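Local atomic coordinates of transcriptional regulator, LacI family (Arthrobacter sp., PDB entry 4RKR), a protein that probably regulates transcription as a LacI-family regulator, its periplasmic-binding-protein-like domain holding galactose and glucose in the cleft between two lobes. Residues G19-D24 and G76-Y81. Sequence-based numbering, arbitrary orientation.
Sequences GLAIPD and GYLGGY. With GAL (beta-D-galactopyranose), chain E.
Ala21 and Gly76 pair as neighbours in the parallel sheet of the lobe that carries both segments, in the periplasmic-binding-protein fold of LacI-family regulators, their CA atoms 4.5 Å apart. Just beyond this bridge the backbone N of Tyr77 donates to Ala21 O (3.1 Å, N-H...O angle 144°), the last rung before strands 17-22 and 73-76 run out into loops at the sugar cleft. Gly76 CA lies 3.3 Å from the same Ala21 O. Past the strand end, residues 78-81 form a type I' turn, with glycines at both positive-phi positions, leading into helix 82-89. On the side of the sheet covered by helix 60-67, where Ala21 touches Ala63 and Leu78 touches Val64, Ala21 CB meets Leu78 CD2 at 3.9 Å. Nearer the cleft, Pro23 presents its ring carbon CD to Tyr77 CB at 3.8 Å, while its side chain also touches the bound glucose. With CG beside the backbone N (chi1 -78°) and anti to the carbonyl carbon, Tyr77 carries its ring away from 19-24, among Phe30 and Phe33, which it meets edge-to-face. Tyr77 OH hydrogen-bonds Tyr29 OH and lies 2.7 Å from galactose O6. Replacing Tyr77 by an alanine would probably deprive both oxygens of a shared partner and open a gap beside both phenylalanines. Galactose O6 sits at the edge of the tyrosine ring, in its plane.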
# COMPACT_ATOMS: atom_id res chain seq x y z
N GLY A 19 -8.78 17.59 -1.84
CA GLY A 19 -8.55 16.75 -0.68
C GLY A 19 -9.00 15.32 -0.91
O GLY A 19 -10.07 15.07 -1.46
N LEU A 20 -8.18 14.38 -0.48
CA LEU A 20 -8.50 12.99 -0.61
C LEU A 20 -8.56 12.42 0.80
O LEU A 20 -7.56 12.40 1.52
CB LEU A 20 -7.42 12.32 -1.46
CG LEU A 20 -7.70 10.95 -2.06
CD1 LEU A 20 -8.91 10.99 -2.98
CD2 LEU A 20 -6.46 10.49 -2.81
N ALA A 21 -9.76 12.04 1.21
CA ALA A 21 -9.95 11.39 2.50
C ALA A 21 -10.00 9.87 2.33
O ALA A 21 -10.87 9.36 1.63
CB ALA A 21 -11.24 11.88 3.11
N ILE A 22 -9.10 9.13 2.99
CA ILE A 22 -9.21 7.66 3.03
C ILE A 22 -9.17 7.17 4.48
O ILE A 22 -8.48 7.74 5.32
CB ILE A 22 -8.11 6.96 2.22
CG1 ILE A 22 -6.75 7.57 2.54
CG2 ILE A 22 -8.39 7.10 0.74
CD1 ILE A 22 -5.59 6.86 1.89
N PRO A 23 -9.93 6.10 4.77
CA PRO A 23 -10.08 5.62 6.15
C PRO A 23 -8.86 4.90 6.75
O PRO A 23 -8.77 4.78 7.97
CB PRO A 23 -11.26 4.67 6.06
CG PRO A 23 -11.26 4.19 4.65
CD PRO A 23 -10.79 5.37 3.84
N ASP A 24 -7.95 4.41 5.91
CA ASP A 24 -6.70 3.79 6.36
C ASP A 24 -5.74 3.64 5.17
O ASP A 24 -6.13 3.74 4.02
CB ASP A 24 -6.94 2.40 6.99
CG ASP A 24 -7.41 1.35 5.97
OD1 ASP A 24 -6.67 1.04 5.01
OD2 ASP A 24 -8.52 0.80 6.14
N GLY A 76 -13.51 11.18 -1.60
CA GLY A 76 -13.21 10.31 -0.48
C GLY A 76 -14.16 9.19 -0.15
O GLY A 76 -15.33 9.16 -0.58
N TYR A 77 -13.62 8.28 0.65
CA TYR A 77 -14.40 7.30 1.37
C TYR A 77 -14.64 7.89 2.76
O TYR A 77 -13.69 8.12 3.51
CB TYR A 77 -13.64 5.99 1.46
CG TYR A 77 -13.67 5.16 0.19
CD1 TYR A 77 -12.81 5.44 -0.89
CD2 TYR A 77 -14.53 4.08 0.07
CE1 TYR A 77 -12.84 4.68 -2.04
CE2 TYR A 77 -14.57 3.31 -1.08
CZ TYR A 77 -13.72 3.60 -2.12
OH TYR A 77 -13.79 2.86 -3.25
N LEU A 78 -15.90 8.14 3.11
CA LEU A 78 -16.22 8.95 4.30
C LEU A 78 -16.82 8.19 5.46
O LEU A 78 -17.20 8.82 6.45
CB LEU A 78 -17.15 10.10 3.92
CG LEU A 78 -16.59 11.22 3.02
CD1 LEU A 78 -17.39 12.49 3.26
CD2 LEU A 78 -15.11 11.52 3.27
N GLY A 79 -16.94 6.87 5.33
CA GLY A 79 -17.44 6.04 6.42
C GLY A 79 -18.84 6.40 6.89
O GLY A 79 -19.15 6.27 8.06
N GLY A 80 -19.68 6.85 5.97
CA GLY A 80 -21.08 7.14 6.29
C GLY A 80 -21.42 8.59 6.54
O GLY A 80 -22.59 8.89 6.75
N TYR A 81 -20.43 9.50 6.50
CA TYR A 81 -20.68 10.94 6.77
C TYR A 81 -20.87 11.82 5.52
O TYR A 81 -20.80 13.06 5.57
CB TYR A 81 -19.56 11.50 7.65
CG TYR A 81 -19.57 10.92 9.04
CD1 TYR A 81 -20.46 11.40 10.00
CD2 TYR A 81 -18.69 9.90 9.41
CE1 TYR A 81 -20.49 10.88 11.28
CE2 TYR A 81 -18.70 9.37 10.69
CZ TYR A 81 -19.60 9.87 11.62
OH TYR A 81 -19.63 9.36 12.89
C1 GAL E . -14.20 -0.83 1.08
C2 GAL E . -13.23 -1.99 1.26
C3 GAL E . -12.15 -1.97 0.17
C4 GAL E . -12.79 -1.86 -1.20
C5 GAL E . -13.78 -0.71 -1.25
C6 GAL E . -14.49 -0.69 -2.60
O2 GAL E . -12.61 -1.86 2.54
O3 GAL E . -11.34 -3.15 0.18
O4 GAL E . -13.46 -3.09 -1.50
O5 GAL E . -14.77 -0.84 -0.22
O6 GAL E . -15.12 0.58 -2.76